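Long-range contacts in 11S globulin seed storage protein (Amaranthus hypochondriacus, PDB 3QAC), which probably serves as a seed storage protein, a reserve of nutrient laid down in the seed and built from two cupin domains: residues L63-S69 with T179-G185; T68-L73 with I162-N168. All blocks are in the same frame, centred on the assembly; numbering follows the deposited sequence.

Interaction 1: L63-S69 with T179-G185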
ATOM      1  N   LEU A  63       4.972 -31.784  -7.815  1.00 45.82           N
ATOM      2  CA  LEU A  63       5.344 -30.400  -8.088  1.00 41.17           C
ATOM      3  C   LEU A  63       6.498 -30.053  -7.175  1.00 43.96           C
ATOM      4  O   LEU A  63       6.327 -30.006  -5.954  1.00 46.43           O
ATOM      5  CB  LEU A  63       4.175 -29.457  -7.832  1.00 41.64           C
ATOM      6  CG  LEU A  63       4.414 -27.951  -7.998  1.00 42.47           C
ATOM      7  CD1 LEU A  63       4.708 -27.570  -9.470  1.00 39.87           C
ATOM      8  CD2 LEU A  63       3.222 -27.140  -7.432  1.00 34.93           C
ATOM      9  N   LEU A  64       7.673 -29.840  -7.766  1.00 39.74           N
ATOM     10  CA  LEU A  64       8.887 -29.575  -7.004  1.00 41.50           C
ATOM     11  C   LEU A  64       8.684 -28.360  -6.100  1.00 42.51           C
ATOM     12  O   LEU A  64       7.886 -27.484  -6.404  1.00 43.04           O
ATOM     13  CB  LEU A  64      10.074 -29.347  -7.947  1.00 44.79           C
ATOM     14  CG  LEU A  64      10.388 -30.431  -8.992  1.00 43.09           C
ATOM     15  CD1 LEU A  64      11.435 -29.950  -9.957  1.00 45.35           C
ATOM     16  CD2 LEU A  64      10.857 -31.705  -8.344  1.00 45.93           C
ATOM     17  N   PRO A  65       9.392 -28.313  -4.970  1.00 40.54           N
ATOM     18  CA  PRO A  65       9.268 -27.133  -4.124  1.00 40.13           C
ATOM     19  C   PRO A  65       9.688 -25.855  -4.848  1.00 43.16           C
ATOM     20  O   PRO A  65      10.725 -25.810  -5.522  1.00 37.95           O
ATOM     21  CB  PRO A  65      10.239 -27.424  -2.977  1.00 39.61           C
ATOM     22  CG  PRO A  65      11.070 -28.594  -3.440  1.00 41.48           C
ATOM     23  CD  PRO A  65      10.135 -29.380  -4.288  1.00 45.88           C
ATOM     24  N   SER A  66       8.882 -24.817  -4.685  1.00 37.26           N
ATOM     25  CA  SER A  66       9.256 -23.500  -5.148  1.00 37.67           C
ATOM     26  C   SER A  66       8.609 -22.444  -4.267  1.00 40.05           C
ATOM     27  O   SER A  66       7.796 -22.751  -3.385  1.00 37.77           O
ATOM     28  CB  SER A  66       8.798 -23.295  -6.587  1.00 39.50           C
ATOM     29  OG  SER A  66       7.387 -23.147  -6.643  1.00 34.12           O
ATOM     30  N   PHE A  67       8.974 -21.195  -4.514  1.00 36.89           N
ATOM     31  CA  PHE A  67       8.254 -20.078  -3.934  1.00 38.29           C
ATOM     32  C   PHE A  67       8.188 -18.947  -4.950  1.00 36.41           C
ATOM     33  O   PHE A  67       8.926 -18.934  -5.913  1.00 39.70           O
ATOM     34  CB  PHE A  67       8.899 -19.615  -2.626  1.00 33.19           C
ATOM     35  CG  PHE A  67      10.397 -19.413  -2.706  1.00 37.12           C
ATOM     36  CD1 PHE A  67      11.271 -20.486  -2.567  1.00 34.13           C
ATOM     37  CD2 PHE A  67      10.931 -18.146  -2.890  1.00 35.48           C
ATOM     38  CE1 PHE A  67      12.640 -20.297  -2.608  1.00 36.38           C
ATOM     39  CE2 PHE A  67      12.307 -17.950  -2.937  1.00 33.62           C
ATOM     40  CZ  PHE A  67      13.160 -19.026  -2.792  1.00 36.18           C
ATOM     41  N   THR A  68       7.282 -18.004  -4.732  1.00 38.22           N
ATOM     42  CA  THR A  68       7.196 -16.831  -5.575  1.00 36.22           C
ATOM     43  C   THR A  68       7.008 -15.654  -4.654  1.00 35.34           C
ATOM     44  O   THR A  68       6.422 -15.792  -3.583  1.00 36.69           O
ATOM     45  CB  THR A  68       6.045 -16.934  -6.621  1.00 37.79           C
ATOM     46  OG1 THR A  68       5.886 -15.680  -7.299  1.00 30.89           O
ATOM     47  CG2 THR A  68       4.730 -17.328  -5.961  1.00 33.85           C
ATOM     48  N   SER A  69       7.537 -14.507  -5.058  1.00 34.00           N
ATOM     49  CA  SER A  69       7.483 -13.299  -4.256  1.00 33.82           C
ATOM     50  C   SER A  69       6.063 -12.784  -4.092  1.00 34.36           C
ATOM     51  O   SER A  69       5.809 -11.957  -3.228  1.00 35.51           O
ATOM     52  CB  SER A  69       8.331 -12.207  -4.909  1.00 32.41           C
ATOM     53  OG  SER A  69       7.831 -11.934  -6.204  1.00 29.22           O
ATOM     54  N   THR A 179       7.669 -13.790 -10.270  1.00 35.42           N
ATOM     55  CA  THR A 179       9.017 -14.288 -10.167  1.00 35.37           C
ATOM     56  C   THR A 179       8.937 -15.568  -9.363  1.00 39.89           C
ATOM     57  O   THR A 179       8.438 -15.577  -8.230  1.00 38.18           O
ATOM     58  CB  THR A 179       9.914 -13.285  -9.474  1.00 35.11           C
ATOM     59  OG1 THR A 179       9.996 -12.106 -10.281  1.00 42.00           O
ATOM     60  CG2 THR A 179      11.298 -13.835  -9.305  1.00 34.74           C
ATOM     61  N   ARG A 180       9.385 -16.660  -9.966  1.00 35.36           N
ATOM     62  CA  ARG A 180       9.382 -17.927  -9.276  1.00 36.31           C
ATOM     63  C   ARG A 180      10.764 -18.510  -9.066  1.00 41.53           C
ATOM     64  O   ARG A 180      11.585 -18.552  -9.985  1.00 40.10           O
ATOM     65  CB  ARG A 180       8.525 -18.947 -10.002  1.00 41.31           C
ATOM     66  CG  ARG A 180       8.211 -20.130  -9.093  1.00 43.16           C
ATOM     67  CD  ARG A 180       7.188 -20.995  -9.721  1.00 41.11           C
ATOM     68  NE  ARG A 180       5.904 -20.323  -9.769  1.00 36.55           N
ATOM     69  CZ  ARG A 180       5.002 -20.436  -8.814  1.00 35.73           C
ATOM     70  NH1 ARG A 180       5.278 -21.181  -7.762  1.00 39.44           N
ATOM     71  NH2 ARG A 180       3.834 -19.823  -8.916  1.00 37.38           N
ATOM     72  N   PHE A 181      10.997 -18.977  -7.840  1.00 41.04           N
ATOM     73  CA  PHE A 181      12.255 -19.600  -7.465  1.00 39.62           C
ATOM     74  C   PHE A 181      11.975 -21.063  -7.124  1.00 41.02           C
ATOM     75  O   PHE A 181      11.116 -21.350  -6.294  1.00 38.58           O
ATOM     76  CB  PHE A 181      12.853 -18.911  -6.234  1.00 37.35           C
ATOM     77  CG  PHE A 181      13.037 -17.414  -6.371  1.00 31.52           C
ATOM     78  CD1 PHE A 181      14.305 -16.864  -6.431  1.00 31.87           C
ATOM     79  CD2 PHE A 181      11.946 -16.562  -6.402  1.00 32.91           C
ATOM     80  CE1 PHE A 181      14.491 -15.492  -6.531  1.00 32.56           C
ATOM     81  CE2 PHE A 181      12.122 -15.189  -6.499  1.00 35.10           C
ATOM     82  CZ  PHE A 181      13.401 -14.651  -6.560  1.00 35.30           C
ATOM     83  N   TYR A 182      12.682 -21.984  -7.775  1.00 40.52           N
ATOM     84  CA  TYR A 182      12.548 -23.409  -7.466  1.00 40.63           C
ATOM     85  C   TYR A 182      13.696 -23.903  -6.602  1.00 44.05           C
ATOM     86  O   TYR A 182      14.814 -23.367  -6.642  1.00 41.53           O
ATOM     87  CB  TYR A 182      12.463 -24.263  -8.735  1.00 41.04           C
ATOM     88  CG  TYR A 182      11.081 -24.338  -9.335  1.00 38.65           C
ATOM     89  CD1 TYR A 182      10.634 -23.380 -10.225  1.00 37.96           C
ATOM     90  CD2 TYR A 182      10.223 -25.359  -9.000  1.00 38.08           C
ATOM     91  CE1 TYR A 182       9.365 -23.451 -10.781  1.00 40.37           C
ATOM     92  CE2 TYR A 182       8.954 -25.437  -9.539  1.00 38.79           C
ATOM     93  CZ  TYR A 182       8.526 -24.487 -10.436  1.00 40.95           C
ATOM     94  OH  TYR A 182       7.250 -24.574 -10.972  1.00 32.16           O
ATOM     95  N   LEU A 183      13.398 -24.937  -5.825  1.00 41.01           N
ATOM     96  CA  LEU A 183      14.335 -25.468  -4.849  1.00 44.06           C
ATOM     97  C   LEU A 183      14.916 -26.792  -5.304  1.00 43.15           C
ATOM     98  O   LEU A 183      15.661 -27.431  -4.570  1.00 47.83           O
ATOM     99  CB  LEU A 183      13.620 -25.640  -3.517  1.00 38.51           C
ATOM    100  CG  LEU A 183      13.500 -24.292  -2.825  1.00 38.72           C
ATOM    101  CD1 LEU A 183      12.516 -24.346  -1.674  1.00 44.47           C
ATOM    102  CD2 LEU A 183      14.887 -23.895  -2.354  1.00 41.83           C
ATOM    103  N   ALA A 184      14.554 -27.201  -6.511  1.00 39.55           N
ATOM    104  CA  ALA A 184      15.006 -28.468  -7.064  1.00 48.41           C
ATOM    105  C   ALA A 184      14.712 -28.510  -8.560  1.00 45.34           C
ATOM    106  O   ALA A 184      13.866 -27.769  -9.057  1.00 45.43           O
ATOM    107  CB  ALA A 184      14.309 -29.646  -6.345  1.00 44.25           C
ATOM    108  N   GLY A 185      15.411 -29.381  -9.273  1.00 46.40           N
ATOM    109  CA  GLY A 185      15.145 -29.604 -10.681  1.00 48.36           C
ATOM    110  C   GLY A 185      15.769 -28.567 -11.592  1.00 51.45           C
ATOM    111  O   GLY A 185      16.579 -27.744 -11.168  1.00 54.13           O
TER
HETATM  112  O   HOH W   1       6.024 -12.715  -8.018  1.00 36.39           O
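Leu64 reaches over the chain just past strand 180-182, its CD1 lying 3.8 Å from Gly185 CA. Pro65 sets its ring against Leu183, CB to CB, while its carbonyl O accepts the N-H of Leu183. At Ser66, a non-hydrogen-bonded partner of Tyr182, CB sits over one face of the tyrosine ring, 3.6 Å from the centroid and 17° off the normal, which defines a CH-pi contact. Ser66 OG, meanwhile, receives NH1 of Arg180 at 3.1 Å, nearly in the guanidinium plane; the arginine chain bends at chi3 (-69°) to bring that edge round. Glu72 and Glu190 take NH2 and NE of the same group. Phe67 and Phe181 exchange two backbone hydrogen bonds, Phe67 N to Phe181 O and Phe181 N to Phe67 O, both 2.8 Å. The ring planes are nearly parallel (4°) but slid apart, so Phe181 CB rather than its ring covers a Phe67 face, and Tyr340 of a neighbouring subunit stacks on Phe67. Thr68 OG1 donates to Thr179 O at 2.7 Å from above the carbonyl plane, and Thr68 CG2 lies over one guanidinium face of Arg180. Ser69 adds a weak N-H bond to Thr179 O; one water joins Ser69 OG, also bonded to Asn171, with Thr68 OG1 and Thr179 N. This antiparallel pairing belongs to a sheet of the N-terminal cupin beta-barrel, beside a subunit interface.

Interaction 2: T68-L73 with I162-N168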
ATOM      1  N   THR A  68       7.282 -18.004  -4.732  1.00 38.22           N
ATOM      2  CA  THR A  68       7.196 -16.831  -5.575  1.00 36.22           C
ATOM      3  C   THR A  68       7.008 -15.654  -4.654  1.00 35.34           C
ATOM      4  O   THR A  68       6.422 -15.792  -3.583  1.00 36.69           O
ATOM      5  CB  THR A  68       6.045 -16.934  -6.621  1.00 37.79           C
ATOM      6  OG1 THR A  68       5.886 -15.680  -7.299  1.00 30.89           O
ATOM      7  CG2 THR A  68       4.730 -17.328  -5.961  1.00 33.85           C
ATOM      8  N   SER A  69       7.537 -14.507  -5.058  1.00 34.00           N
ATOM      9  CA  SER A  69       7.483 -13.299  -4.256  1.00 33.82           C
ATOM     10  C   SER A  69       6.063 -12.784  -4.092  1.00 34.36           C
ATOM     11  O   SER A  69       5.809 -11.957  -3.228  1.00 35.51           O
ATOM     12  CB  SER A  69       8.331 -12.207  -4.909  1.00 32.41           C
ATOM     13  OG  SER A  69       7.831 -11.934  -6.204  1.00 29.22           O
ATOM     14  N   ALA A  70       5.139 -13.254  -4.926  1.00 34.81           N
ATOM     15  CA  ALA A  70       3.729 -12.857  -4.790  1.00 36.01           C
ATOM     16  C   ALA A  70       2.877 -13.903  -4.055  1.00 34.62           C
ATOM     17  O   ALA A  70       3.127 -15.099  -4.182  1.00 36.79           O
ATOM     18  CB  ALA A  70       3.129 -12.573  -6.149  1.00 33.53           C
ATOM     19  N   PRO A  71       1.849 -13.453  -3.304  1.00 32.40           N
ATOM     20  CA  PRO A  71       0.918 -14.380  -2.656  1.00 33.94           C
ATOM     21  C   PRO A  71       0.071 -15.034  -3.734  1.00 35.50           C
ATOM     22  O   PRO A  71      -0.115 -14.444  -4.797  1.00 33.18           O
ATOM     23  CB  PRO A  71       0.007 -13.463  -1.819  1.00 36.53           C
ATOM     24  CG  PRO A  71       0.531 -12.083  -1.966  1.00 33.72           C
ATOM     25  CD  PRO A  71       1.406 -12.058  -3.178  1.00 32.92           C
ATOM     26  N   GLU A  72      -0.447 -16.221  -3.463  1.00 30.87           N
ATOM     27  CA  GLU A  72      -1.247 -16.924  -4.445  1.00 32.95           C
ATOM     28  C   GLU A  72      -2.517 -17.393  -3.810  1.00 31.83           C
ATOM     29  O   GLU A  72      -2.545 -17.730  -2.635  1.00 33.99           O
ATOM     30  CB  GLU A  72      -0.522 -18.159  -4.952  1.00 37.44           C
ATOM     31  CG  GLU A  72       0.853 -17.911  -5.495  1.00 36.00           C
ATOM     32  CD  GLU A  72       1.431 -19.178  -6.029  1.00 37.56           C
ATOM     33  OE1 GLU A  72       1.365 -20.192  -5.309  1.00 42.53           O
ATOM     34  OE2 GLU A  72       1.911 -19.179  -7.180  1.00 39.49           O
ATOM     35  N   LEU A  73      -3.553 -17.424  -4.622  1.00 33.27           N
ATOM     36  CA  LEU A  73      -4.834 -17.965  -4.277  1.00 31.98           C
ATOM     37  C   LEU A  73      -4.992 -19.139  -5.203  1.00 36.20           C
ATOM     38  O   LEU A  73      -4.947 -18.982  -6.427  1.00 40.42           O
ATOM     39  CB  LEU A  73      -5.912 -16.932  -4.564  1.00 34.45           C
ATOM     40  CG  LEU A  73      -6.971 -16.767  -3.489  1.00 37.94           C
ATOM     41  CD1 LEU A  73      -6.297 -16.598  -2.136  1.00 36.58           C
ATOM     42  CD2 LEU A  73      -7.835 -15.570  -3.813  1.00 38.87           C
ATOM     43  N   ILE A 162      -4.432 -21.121 -10.328  1.00 36.73           N
ATOM     44  CA  ILE A 162      -3.649 -20.306  -9.438  1.00 35.95           C
ATOM     45  C   ILE A 162      -3.675 -18.848  -9.851  1.00 35.69           C
ATOM     46  O   ILE A 162      -3.220 -18.491 -10.938  1.00 40.25           O
ATOM     47  CB  ILE A 162      -2.222 -20.837  -9.420  1.00 36.27           C
ATOM     48  CG1 ILE A 162      -2.246 -22.313  -8.998  1.00 37.68           C
ATOM     49  CG2 ILE A 162      -1.336 -19.988  -8.523  1.00 35.44           C
ATOM     50  CD1 ILE A 162      -0.907 -23.007  -9.025  1.00 43.24           C
ATOM     51  N   LEU A 163      -4.243 -18.003  -9.005  1.00 32.49           N
ATOM     52  CA  LEU A 163      -4.058 -16.575  -9.173  1.00 33.23           C
ATOM     53  C   LEU A 163      -2.787 -16.146  -8.454  1.00 35.88           C
ATOM     54  O   LEU A 163      -2.590 -16.452  -7.260  1.00 32.75           O
ATOM     55  CB  LEU A 163      -5.245 -15.785  -8.639  1.00 35.43           C
ATOM     56  CG  LEU A 163      -4.969 -14.286  -8.762  1.00 38.82           C
ATOM     57  CD1 LEU A 163      -5.685 -13.720  -9.967  1.00 39.36           C
ATOM     58  CD2 LEU A 163      -5.388 -13.553  -7.506  1.00 41.39           C
ATOM     59  N   ILE A 164      -1.926 -15.445  -9.188  1.00 35.89           N
ATOM     60  CA  ILE A 164      -0.684 -14.916  -8.637  1.00 32.89           C
ATOM     61  C   ILE A 164      -0.769 -13.407  -8.604  1.00 36.07           C
ATOM     62  O   ILE A 164      -0.795 -12.756  -9.649  1.00 33.84           O
ATOM     63  CB  ILE A 164       0.537 -15.311  -9.463  1.00 36.39           C
ATOM     64  CG1 ILE A 164       0.508 -16.809  -9.785  1.00 33.84           C
ATOM     65  CG2 ILE A 164       1.815 -14.927  -8.728  1.00 32.18           C
ATOM     66  CD1 ILE A 164       1.648 -17.248 -10.647  1.00 30.40           C
ATOM     67  N   ASP A 165      -0.811 -12.846  -7.400  1.00 32.96           N
ATOM     68  CA  ASP A 165      -1.153 -11.445  -7.256  1.00 33.56           C
ATOM     69  C   ASP A 165       0.101 -10.592  -7.226  1.00 36.46           C
ATOM     70  O   ASP A 165       0.533 -10.132  -6.164  1.00 39.53           O
ATOM     71  CB  ASP A 165      -1.986 -11.236  -5.998  1.00 35.70           C
ATOM     72  CG  ASP A 165      -2.305  -9.794  -5.769  1.00 40.24           C
ATOM     73  OD1 ASP A 165      -2.281  -9.056  -6.776  1.00 36.82           O
ATOM     74  OD2 ASP A 165      -2.567  -9.400  -4.600  1.00 39.49           O
ATOM     75  N   THR A 166       0.673 -10.383  -8.410  1.00 33.56           N
ATOM     76  CA  THR A 166       1.964  -9.741  -8.550  1.00 32.02           C
ATOM     77  C   THR A 166       1.898  -8.314  -8.049  1.00 32.64           C
ATOM     78  O   THR A 166       2.893  -7.777  -7.594  1.00 35.44           O
ATOM     79  CB  THR A 166       2.406  -9.750 -10.015  1.00 31.71           C
ATOM     80  OG1 THR A 166       1.295  -9.383 -10.828  1.00 42.21           O
ATOM     81  CG2 THR A 166       2.824 -11.134 -10.427  1.00 33.77           C
ATOM     82  N   ALA A 167       0.722  -7.705  -8.121  1.00 30.08           N
ATOM     83  CA  ALA A 167       0.551  -6.339  -7.635  1.00 33.99           C
ATOM     84  C   ALA A 167       0.331  -6.234  -6.112  1.00 36.13           C
ATOM     85  O   ALA A 167       0.125  -5.145  -5.589  1.00 33.23           O
ATOM     86  CB  ALA A 167      -0.598  -5.665  -8.369  1.00 34.75           C
ATOM     87  N   ASN A 168       0.358  -7.365  -5.412  1.00 38.12           N
ATOM     88  CA  ASN A 168       0.208  -7.364  -3.955  1.00 36.82           C
ATOM     89  C   ASN A 168       1.323  -6.554  -3.325  1.00 34.92           C
ATOM     90  O   ASN A 168       2.472  -6.659  -3.746  1.00 32.36           O
ATOM     91  CB  ASN A 168       0.259  -8.799  -3.409  1.00 35.24           C
ATOM     92  CG  ASN A 168      -0.441  -8.947  -2.040  1.00 37.86           C
ATOM     93  OD1 ASN A 168       0.173  -8.792  -0.984  1.00 38.23           O
ATOM     94  ND2 ASN A 168      -1.720  -9.267  -2.072  1.00 31.04           N
TER
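Glu72 and Leu73 pair with Ile164 and Leu163 as neighbouring antiparallel strands of the N-terminal cupin domain, in the sheet where strand 158-164 lies between 51-57 and 72-78. The register is fixed by Leu73 and Leu163, a hydrogen-bonded pair: Leu73 N donates to Leu163 O, and Leu163 N returns to Leu73 O at 2.8 Å. On the side chains of this pair the contact is loose, CB to CB 4.3 Å, and both leucines also meet Phe400 of the second cupin domain. The non-hydrogen-bonded pair, Glu72 and Ile164, puts its side chains on the other face, side by side and pointing the same way. Glu72 CG stands opposite the carbonyl carbon (chi1 -54°) and the chain then runs extended (chi2 -177°), which carries the carboxylate alongside the isoleucines: OE2 lies 3.6 Å from Ile162 CG2 and 3.8 Å from Ile164 CG1. In this apolar setting the charge is met by Arg180, whose salt bridge to OE2 probably favours the ionised carboxylate. The CG2 branch of Ile164, trans to the backbone N, turns instead toward Ala70, touching its CB at 3.7 Å. Beyond the strand the chains stay joined where Asp165 N donates to Pro71 O, with 176° at the hydrogen. Asp165, centre of an inverse gamma turn, also opens a type I turn closed by Asn168 N on Asp165 O. The Asn168 side chain crosses the Pro71 ring obliquely, its CG 3.3 Å from Pro71 CG. Its amide is held from both ends: OD1 bonds Ala170 N, while ND2 bonds Leu321 O and donates to Asp165 OD2 at 2.7 Å, on the anti side and tilted out of the carboxylate plane.

Overall arrangement
Interaction 2 is nested along the chain inside the loop closed by interaction 1, and their centres lie 13 Å apart. Strand 61-68 runs into 72-78, and strand 158-164 is followed by 180-182, so the chain passes from one sheet of the N-terminal cupin domain to the other at both connections. Thr68 and Ser69 lie in segments of both interactions, though Ser69 takes part only in the first. The two are joined directly by a salt bridge: Arg180 NH2 of interaction 1 lies 2.7 Å from Glu72 OE2 of interaction 2, with Ile164 CD1 packed 3.8 Å from the same nitrogen. Both contacts touch the second subunit, interaction 1 much more extensively.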